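Local coordinates for fatty acid/retinol binding protein protein 7, isoform A, confirmed BY transcript evidence (Caenorhabditis elegans, PDB 2W9Y) that probably binds fatty acids such as oleic acid, as a small, mainly helical carrier of the nematode fatty-acid and retinol-binding family, at residues S26-F39 with M51-R65. Sequence-based numbering, arbitrary orientation.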
ATOM      1  N   SER A  26       2.017 -10.429  -8.457  1.00 19.02           N
ATOM      2  CA  SER A  26       3.224 -11.012  -8.971  1.00 17.81           C
ATOM      3  C   SER A  26       3.774 -12.076  -8.028  1.00 17.81           C
ATOM      4  O   SER A  26       4.578 -12.896  -8.479  1.00 18.44           O
ATOM      5  CB  SER A  26       4.291  -9.939  -9.238  1.00 17.57           C
ATOM      6  OG  SER A  26       5.051  -9.620  -8.064  1.00 15.62           O
ATOM      7  N   ILE A  27       3.398 -12.060  -6.736  1.00 16.55           N
ATOM      8  CA  ILE A  27       4.013 -12.915  -5.722  1.00 15.33           C
ATOM      9  C   ILE A  27       3.708 -14.368  -6.060  1.00 15.16           C
ATOM     10  O   ILE A  27       2.540 -14.748  -6.142  1.00 14.89           O
ATOM     11  CB  ILE A  27       3.402 -12.657  -4.301  1.00 14.80           C
ATOM     12  CG1 ILE A  27       3.642 -11.222  -3.825  1.00 15.74           C
ATOM     13  CG2 ILE A  27       3.982 -13.598  -3.243  1.00 16.50           C
ATOM     14  CD1 ILE A  27       5.043 -10.723  -4.113  1.00 16.41           C
ATOM     15  N   THR A  28       4.755 -15.173  -6.232  1.00 14.32           N
ATOM     16  CA  THR A  28       4.614 -16.607  -6.522  1.00 15.39           C
ATOM     17  C   THR A  28       4.437 -17.393  -5.233  1.00 15.02           C
ATOM     18  O   THR A  28       4.595 -16.857  -4.119  1.00 14.77           O
ATOM     19  CB  THR A  28       5.892 -17.141  -7.217  1.00 15.45           C
ATOM     20  OG1 THR A  28       7.009 -16.917  -6.348  1.00 16.88           O
ATOM     21  CG2 THR A  28       6.169 -16.475  -8.558  1.00 16.23           C
ATOM     22  N   ALA A  29       4.173 -18.696  -5.358  1.00 14.56           N
ATOM     23  CA  ALA A  29       3.872 -19.469  -4.175  1.00 15.24           C
ATOM     24  C   ALA A  29       5.126 -19.578  -3.331  1.00 14.46           C
ATOM     25  O   ALA A  29       5.027 -19.655  -2.075  1.00 15.19           O
ATOM     26  CB  ALA A  29       3.372 -20.891  -4.552  1.00 16.85           C
ATOM     27  N   ASP A  30       6.295 -19.601  -3.978  1.00 12.38           N
ATOM     28  CA  ASP A  30       7.538 -19.700  -3.154  1.00 13.97           C
ATOM     29  C   ASP A  30       8.004 -18.341  -2.583  1.00 13.31           C
ATOM     30  O   ASP A  30       8.753 -18.310  -1.583  1.00 12.68           O
ATOM     31  CB  ASP A  30       8.692 -20.359  -3.909  1.00 14.24           C
ATOM     32  CG  ASP A  30       9.166 -19.534  -5.067  1.00 18.40           C
ATOM     33  OD1 ASP A  30       8.387 -19.357  -5.999  1.00 21.29           O
ATOM     34  OD2 ASP A  30      10.312 -19.021  -5.048  1.00 23.25           O
ATOM     35  N   GLU A  31       7.510 -17.246  -3.174  1.00 12.38           N
ATOM     36  CA  GLU A  31       7.814 -15.880  -2.676  1.00 12.82           C
ATOM     37  C   GLU A  31       7.035 -15.439  -1.438  1.00 13.62           C
ATOM     38  O   GLU A  31       7.575 -14.755  -0.551  1.00 11.27           O
ATOM     39  CB  GLU A  31       7.611 -14.875  -3.788  1.00 13.53           C
ATOM     40  CG  GLU A  31       8.769 -14.933  -4.842  1.00 16.37           C
ATOM     41  CD  GLU A  31       8.399 -14.197  -6.102  1.00 18.42           C
ATOM     42  OE1 GLU A  31       7.266 -13.673  -6.204  1.00 17.51           O
ATOM     43  OE2 GLU A  31       9.229 -14.102  -7.028  1.00 19.92           O
ATOM     44  N   LYS A  32       5.763 -15.839  -1.369  1.00 14.03           N
ATOM     45  CA  LYS A  32       4.942 -15.435  -0.249  1.00 15.27           C
ATOM     46  C   LYS A  32       5.570 -15.801   1.113  1.00 14.22           C
ATOM     47  O   LYS A  32       5.582 -14.987   2.021  1.00 14.60           O
ATOM     48  CB  LYS A  32       3.515 -15.972  -0.389  1.00 15.30           C
ATOM     49  CG  LYS A  32       2.612 -15.400   0.662  1.00 16.68           C
ATOM     50  CD  LYS A  32       1.181 -15.869   0.501  1.00 18.78           C
ATOM     51  CE  LYS A  32       0.322 -15.458   1.679  1.00 15.04           C
ATOM     52  NZ  LYS A  32      -0.992 -16.171   1.581  1.00 13.97           N
ATOM     53  N   PRO A  33       6.104 -17.033   1.257  1.00 14.02           N
ATOM     54  CA  PRO A  33       6.637 -17.376   2.573  1.00 14.21           C
ATOM     55  C   PRO A  33       7.865 -16.528   2.935  1.00 13.57           C
ATOM     56  O   PRO A  33       8.164 -16.386   4.114  1.00 12.83           O
ATOM     57  CB  PRO A  33       7.047 -18.857   2.446  1.00 15.03           C
ATOM     58  CG  PRO A  33       6.295 -19.377   1.318  1.00 16.16           C
ATOM     59  CD  PRO A  33       5.901 -18.204   0.387  1.00 14.34           C
ATOM     60  N   VAL A  34       8.584 -16.019   1.931  1.00 13.42           N
ATOM     61  CA  VAL A  34       9.697 -15.072   2.207  1.00 14.08           C
ATOM     62  C   VAL A  34       9.114 -13.815   2.854  1.00 13.20           C
ATOM     63  O   VAL A  34       9.591 -13.359   3.887  1.00 12.68           O
ATOM     64  CB  VAL A  34      10.484 -14.665   0.937  1.00 14.42           C
ATOM     65  CG1 VAL A  34      11.572 -13.572   1.258  1.00 14.69           C
ATOM     66  CG2 VAL A  34      11.118 -15.879   0.255  1.00 14.36           C
ATOM     67  N   LEU A  35       8.034 -13.272   2.301  1.00 12.85           N
ATOM     68  CA  LEU A  35       7.446 -12.062   2.907  1.00 13.08           C
ATOM     69  C   LEU A  35       6.899 -12.364   4.292  1.00 13.32           C
ATOM     70  O   LEU A  35       7.048 -11.583   5.211  1.00 14.10           O
ATOM     71  CB  LEU A  35       6.274 -11.550   2.021  1.00 12.24           C
ATOM     72  CG  LEU A  35       6.788 -11.110   0.626  1.00 13.44           C
ATOM     73  CD1 LEU A  35       5.644 -10.672  -0.281  1.00 13.29           C
ATOM     74  CD2 LEU A  35       7.890  -9.971   0.797  1.00 12.63           C
ATOM     75  N   HIS A  36       6.239 -13.505   4.428  1.00 13.45           N
ATOM     76  CA  HIS A  36       5.719 -13.944   5.716  1.00 14.76           C
ATOM     77  C   HIS A  36       6.825 -13.971   6.746  1.00 16.08           C
ATOM     78  O   HIS A  36       6.691 -13.363   7.801  1.00 16.25           O
ATOM     79  CB  HIS A  36       5.116 -15.386   5.561  1.00 15.68           C
ATOM     80  CG  HIS A  36       4.253 -15.819   6.703  1.00 18.14           C
ATOM     81  ND1 HIS A  36       4.763 -16.256   7.902  1.00 22.01           N
ATOM     82  CD2 HIS A  36       2.913 -15.938   6.802  1.00 19.30           C
ATOM     83  CE1 HIS A  36       3.779 -16.576   8.719  1.00 19.87           C
ATOM     84  NE2 HIS A  36       2.640 -16.411   8.070  1.00 22.51           N
ATOM     85  N   GLU A  37       7.899 -14.715   6.490  1.00 15.81           N
ATOM     86  CA  GLU A  37       9.001 -14.788   7.471  1.00 17.95           C
ATOM     87  C   GLU A  37       9.520 -13.378   7.881  1.00 17.19           C
ATOM     88  O   GLU A  37       9.783 -13.077   9.074  1.00 17.80           O
ATOM     89  CB  GLU A  37      10.111 -15.678   6.879  1.00 18.30           C
ATOM     90  CG  GLU A  37      11.251 -16.161   7.782  1.00 23.26           C
ATOM     91  CD  GLU A  37      12.387 -16.841   6.970  1.00 29.88           C
ATOM     92  OE1 GLU A  37      12.155 -17.224   5.789  1.00 29.26           O
ATOM     93  OE2 GLU A  37      13.515 -17.010   7.516  1.00 34.92           O
ATOM     94  N   VAL A  38       9.662 -12.491   6.928  1.00 17.32           N
ATOM     95  CA  VAL A  38      10.265 -11.198   7.246  1.00 18.58           C
ATOM     96  C   VAL A  38       9.297 -10.322   7.966  1.00 19.61           C
ATOM     97  O   VAL A  38       9.683  -9.712   8.978  1.00 20.44           O
ATOM     98  CB  VAL A  38      10.752 -10.434   5.995  1.00 18.69           C
ATOM     99  CG1 VAL A  38      11.170  -8.998   6.390  1.00 19.10           C
ATOM    100  CG2 VAL A  38      11.912 -11.158   5.406  1.00 20.04           C
ATOM    101  N   PHE A  39       8.043 -10.251   7.491  1.00 21.20           N
ATOM    102  CA  PHE A  39       7.042  -9.319   8.062  1.00 23.74           C
ATOM    103  C   PHE A  39       6.654  -9.781   9.469  1.00 25.94           C
ATOM    104  O   PHE A  39       6.302  -8.974  10.308  1.00 26.10           O
ATOM    105  CB  PHE A  39       5.747  -9.194   7.227  1.00 23.04           C
ATOM    106  CG  PHE A  39       5.920  -8.591   5.854  1.00 24.09           C
ATOM    107  CD1 PHE A  39       7.129  -7.998   5.444  1.00 26.62           C
ATOM    108  CD2 PHE A  39       4.851  -8.613   4.955  1.00 24.87           C
ATOM    109  CE1 PHE A  39       7.267  -7.470   4.145  1.00 25.66           C
ATOM    110  CE2 PHE A  39       4.961  -8.089   3.685  1.00 25.48           C
ATOM    111  CZ  PHE A  39       6.178  -7.493   3.268  1.00 25.40           C
ATOM    112  N   MET A  51      11.821  -2.898   5.205  1.00 37.80           N
ATOM    113  CA  MET A  51      11.545  -4.281   4.893  1.00 35.99           C
ATOM    114  C   MET A  51      12.442  -4.693   3.728  1.00 33.15           C
ATOM    115  O   MET A  51      12.839  -5.849   3.615  1.00 32.33           O
ATOM    116  CB  MET A  51      10.065  -4.459   4.542  1.00 37.38           C
ATOM    117  CG  MET A  51       9.083  -4.042   5.632  1.00 41.12           C
ATOM    118  SD  MET A  51       9.167  -5.087   7.122  1.00 47.15           S
ATOM    119  CE  MET A  51       7.892  -4.355   8.175  1.00 47.87           C
ATOM    120  N   ILE A  52      12.770  -3.727   2.868  1.00 29.92           N
ATOM    121  CA  ILE A  52      13.488  -4.008   1.631  1.00 27.00           C
ATOM    122  C   ILE A  52      14.835  -4.706   1.852  1.00 25.61           C
ATOM    123  O   ILE A  52      15.153  -5.686   1.199  1.00 22.40           O
ATOM    124  CB  ILE A  52      13.707  -2.738   0.857  1.00 27.37           C
ATOM    125  CG1 ILE A  52      12.392  -2.315   0.213  1.00 27.37           C
ATOM    126  CG2 ILE A  52      14.788  -2.944  -0.211  1.00 27.06           C
ATOM    127  CD1 ILE A  52      12.476  -0.952  -0.389  1.00 28.38           C
ATOM    128  N   ASP A  53      15.609  -4.195   2.805  1.00 24.40           N
ATOM    129  CA  ASP A  53      16.874  -4.794   3.164  1.00 25.21           C
ATOM    130  C   ASP A  53      16.704  -6.245   3.601  1.00 24.09           C
ATOM    131  O   ASP A  53      17.340  -7.136   3.066  1.00 23.93           O
ATOM    132  CB  ASP A  53      17.449  -3.964   4.278  1.00 25.98           C
ATOM    133  CG  ASP A  53      16.949  -2.520   4.212  1.00 30.99           C
ATOM    134  OD1 ASP A  53      17.798  -1.640   3.991  1.00 36.31           O
ATOM    135  OD2 ASP A  53      15.713  -2.248   4.346  1.00 33.72           O
ATOM    136  N   GLU A  54      15.825  -6.501   4.550  1.00 23.52           N
ATOM    137  CA  GLU A  54      15.615  -7.858   5.028  1.00 23.08           C
ATOM    138  C   GLU A  54      15.064  -8.827   3.963  1.00 21.38           C
ATOM    139  O   GLU A  54      15.523  -9.989   3.839  1.00 21.01           O
ATOM    140  CB  GLU A  54      14.648  -7.820   6.207  1.00 24.85           C
ATOM    141  CG  GLU A  54      15.249  -7.183   7.460  1.00 28.59           C
ATOM    142  CD  GLU A  54      14.171  -6.824   8.477  1.00 34.52           C
ATOM    143  OE1 GLU A  54      13.085  -7.443   8.426  1.00 36.64           O
ATOM    144  OE2 GLU A  54      14.396  -5.927   9.327  1.00 36.90           O
ATOM    145  N   VAL A  55      14.081  -8.367   3.198  1.00 18.34           N
ATOM    146  CA  VAL A  55      13.575  -9.197   2.137  1.00 16.13           C
ATOM    147  C   VAL A  55      14.650  -9.530   1.115  1.00 16.29           C
ATOM    148  O   VAL A  55      14.732 -10.681   0.636  1.00 15.46           O
ATOM    149  CB  VAL A  55      12.360  -8.526   1.386  1.00 14.78           C
ATOM    150  CG1 VAL A  55      11.958  -9.349   0.158  1.00 14.86           C
ATOM    151  CG2 VAL A  55      11.115  -8.271   2.313  1.00 16.23           C
ATOM    152  N   SER A  56      15.481  -8.546   0.761  0.50 15.92           N
ATOM    153  CA  SER A  56      16.387  -8.728  -0.389  0.50 16.16           C
ATOM    154  C   SER A  56      17.527  -9.669   0.006  0.50 16.71           C
ATOM    155  O   SER A  56      18.057 -10.396  -0.821  0.50 17.15           O
ATOM    156  CB  SER A  56      16.934  -7.384  -0.879  0.50 15.64           C
ATOM    157  OG  SER A  56      15.900  -6.422  -1.040  0.50 12.85           O
ATOM    158  N   LYS A  57      17.864  -9.650   1.287  1.00 17.05           N
ATOM    159  CA  LYS A  57      18.829 -10.575   1.896  0.50 18.74           C
ATOM    160  C   LYS A  57      18.413 -12.022   1.603  1.00 19.04           C
ATOM    161  O   LYS A  57      19.238 -12.895   1.340  1.00 19.18           O
ATOM    162  CB  LYS A  57      18.850 -10.341   3.416  0.50 18.56           C
ATOM    163  CG  LYS A  57      19.366 -11.513   4.282  0.50 20.77           C
ATOM    164  CD  LYS A  57      19.942 -11.018   5.634  0.50 22.09           C
ATOM    165  CE  LYS A  57      20.764 -12.100   6.357  0.50 21.57           C
ATOM    166  NZ  LYS A  57      21.875 -11.527   7.188  0.50 19.66           N
ATOM    167  N   LYS A  58      17.105 -12.254   1.664  1.00 18.69           N
ATOM    168  CA  LYS A  58      16.552 -13.581   1.462  1.00 18.72           C
ATOM    169  C   LYS A  58      16.225 -13.929   0.013  1.00 17.69           C
ATOM    170  O   LYS A  58      16.327 -15.078  -0.354  1.00 19.06           O
ATOM    171  CB  LYS A  58      15.336 -13.743   2.349  1.00 18.91           C
ATOM    172  CG  LYS A  58      15.723 -14.044   3.789  1.00 21.40           C
ATOM    173  CD  LYS A  58      14.687 -13.573   4.757  1.00 26.33           C
ATOM    174  CE  LYS A  58      14.603 -14.492   6.011  1.00 30.10           C
ATOM    175  NZ  LYS A  58      15.860 -15.269   6.335  1.00 31.84           N
ATOM    176  N   HIS A  59      15.892 -12.928  -0.795  1.00 16.58           N
ATOM    177  CA  HIS A  59      15.394 -13.072  -2.153  1.00 14.83           C
ATOM    178  C   HIS A  59      15.585 -11.717  -2.891  1.00 14.66           C
ATOM    179  O   HIS A  59      14.730 -10.801  -2.791  1.00 13.89           O
ATOM    180  CB  HIS A  59      13.907 -13.395  -2.108  1.00 14.06           C
ATOM    181  CG  HIS A  59      13.396 -13.964  -3.391  1.00 13.63           C
ATOM    182  ND1 HIS A  59      13.383 -13.250  -4.570  1.00 14.14           N
ATOM    183  CD2 HIS A  59      12.915 -15.193  -3.687  1.00 12.49           C
ATOM    184  CE1 HIS A  59      12.894 -14.003  -5.542  1.00 15.68           C
ATOM    185  NE2 HIS A  59      12.590 -15.189  -5.030  1.00 14.62           N
ATOM    186  N   PRO A  60      16.711 -11.569  -3.597  1.00 13.75           N
ATOM    187  CA  PRO A  60      17.083 -10.293  -4.204  1.00 13.41           C
ATOM    188  C   PRO A  60      16.005  -9.785  -5.088  1.00 13.46           C
ATOM    189  O   PRO A  60      15.672  -8.593  -5.013  1.00 13.20           O
ATOM    190  CB  PRO A  60      18.313 -10.656  -5.023  1.00 12.96           C
ATOM    191  CG  PRO A  60      19.015 -11.607  -4.077  1.00 13.27           C
ATOM    192  CD  PRO A  60      17.891 -12.456  -3.449  1.00 13.85           C
ATOM    193  N   GLU A  61      15.463 -10.660  -5.930  1.00 12.62           N
ATOM    194  CA  GLU A  61      14.505 -10.219  -6.940  1.00 14.65           C
ATOM    195  C   GLU A  61      13.208  -9.765  -6.350  1.00 14.10           C
ATOM    196  O   GLU A  61      12.614  -8.803  -6.823  1.00 14.19           O
ATOM    197  CB  GLU A  61      14.211 -11.380  -7.908  1.00 16.50           C
ATOM    198  CG  GLU A  61      15.393 -11.709  -8.774  1.00 21.80           C
ATOM    199  CD  GLU A  61      15.491 -10.715  -9.871  1.00 26.66           C
ATOM    200  OE1 GLU A  61      14.536  -9.885  -9.936  1.00 31.26           O
ATOM    201  OE2 GLU A  61      16.463 -10.759 -10.659  1.00 26.22           O
ATOM    202  N   LEU A  62      12.741 -10.480  -5.327  1.00 12.97           N
ATOM    203  CA  LEU A  62      11.606 -10.019  -4.588  1.00 14.04           C
ATOM    204  C   LEU A  62      11.844  -8.626  -3.981  1.00 13.41           C
ATOM    205  O   LEU A  62      10.942  -7.759  -4.023  1.00 13.79           O
ATOM    206  CB  LEU A  62      11.260 -11.041  -3.477  1.00 13.56           C
ATOM    207  CG  LEU A  62       9.923 -10.923  -2.795  1.00 14.41           C
ATOM    208  CD1 LEU A  62       8.824 -10.858  -3.876  1.00 12.21           C
ATOM    209  CD2 LEU A  62       9.733 -12.088  -1.779  1.00  9.80           C
ATOM    210  N   GLY A  63      13.020  -8.414  -3.381  1.00 12.82           N
ATOM    211  CA  GLY A  63      13.333  -7.114  -2.759  1.00 12.56           C
ATOM    212  C   GLY A  63      13.417  -5.975  -3.784  1.00 12.16           C
ATOM    213  O   GLY A  63      13.013  -4.833  -3.523  1.00 11.91           O
ATOM    214  N   LYS A  64      13.956  -6.289  -4.942  1.00 10.90           N
ATOM    215  CA  LYS A  64      13.969  -5.329  -6.067  1.00 11.82           C
ATOM    216  C   LYS A  64      12.522  -4.892  -6.416  1.00 11.70           C
ATOM    217  O   LYS A  64      12.231  -3.684  -6.584  1.00 10.86           O
ATOM    218  CB  LYS A  64      14.670  -5.933  -7.316  1.00 11.48           C
ATOM    219  CG  LYS A  64      14.476  -5.112  -8.569  1.00 13.44           C
ATOM    220  CD  LYS A  64      14.930  -5.794  -9.868  1.00 18.03           C
ATOM    221  CE  LYS A  64      13.806  -6.668 -10.460  1.00 23.71           C
ATOM    222  NZ  LYS A  64      12.863  -5.747 -11.190  1.00 29.14           N
ATOM    223  N   ARG A  65      11.635  -5.880  -6.559  1.00 11.17           N
ATOM    224  CA  ARG A  65      10.216  -5.571  -6.855  1.00 11.08           C
ATOM    225  C   ARG A  65       9.523  -4.752  -5.725  1.00 12.13           C
ATOM    226  O   ARG A  65       8.780  -3.775  -6.004  1.00 11.07           O
ATOM    227  CB  ARG A  65       9.435  -6.858  -7.188  1.00 11.40           C
ATOM    228  CG  ARG A  65       9.665  -7.477  -8.581  1.00 14.11           C
ATOM    229  CD  ARG A  65       8.563  -8.580  -8.721  1.00 18.34           C
ATOM    230  NE  ARG A  65       9.218  -9.797  -8.405  1.00 23.08           N
ATOM    231  CZ  ARG A  65       8.696 -10.881  -7.875  1.00 23.37           C
ATOM    232  NH1 ARG A  65       7.416 -10.985  -7.504  1.00 20.58           N
ATOM    233  NH2 ARG A  65       9.528 -11.889  -7.729  1.00 27.79           N
TER
HETATM  234  O   HOH W   1      10.974 -15.943  -7.642  1.00 26.09           O
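The Arg65 guanidinium meets Ser26 and Glu31 at its edge, and Leu62 CD1 lies over one face, 3.7 Å above the plane and offset toward the rim. Arg65 NH1 donates to Ser26 OG at 2.8 Å and to Glu31 OE1 at 3.0 Å, both close to the guanidinium plane; the latter bond is part of a salt bridge. Arg65 NH2 also faces Glu31 OE2, but at 2.3 Å, too short for its exact geometry to be trusted. The carboxylate is turned 43° from the guanidinium. Thr28 N also donates to Glu31 OE1, from the opposite face of the carboxylate to Arg65 NH1.

The His59 ring stands almost perpendicular to the same carboxylate. A water in the ring plane gives a hydrogen to Glu31 OE2 and hydrogen-bonds His59 NE2. At the other ring nitrogen, His59 ND1 accepts from Leu62 N at 2.9 Å, with the donor tilted out of the ring plane; His59 is thus the N-cap of helix 60-75. Replacing His59 by alanine would probably leave Leu62 N without its side-chain acceptor and the water without one of its protein partners.

The Phe39 ring has Leu35 CB over one face, and Met51 SD approaches obliquely, 3.9 Å from Phe39 CD1, in a Met-aromatic contact. Val55 fits as a knob among Val34, Leu35, Val38 and Phe39. Leu62 sends CD2 to Leu35 CD2 and Val34 CB and CD1 to Ile27 CD1, its CG lying anti to the backbone N (chi1 -166°). Helix 82-104 touches Leu35 and Phe39 through Thr103.

Lys58 NZ makes a weak salt bridge to Glu37 OE2. Glu54 OE1 is buried beside Val38 CG1 with no polar partner.

The contact thus packs helix 32-39 and the loop before it onto helices 51-58 and 60-75. Its middle is apolar. The paired charge of Glu31 and Arg65 probably favours an ionised carboxylate.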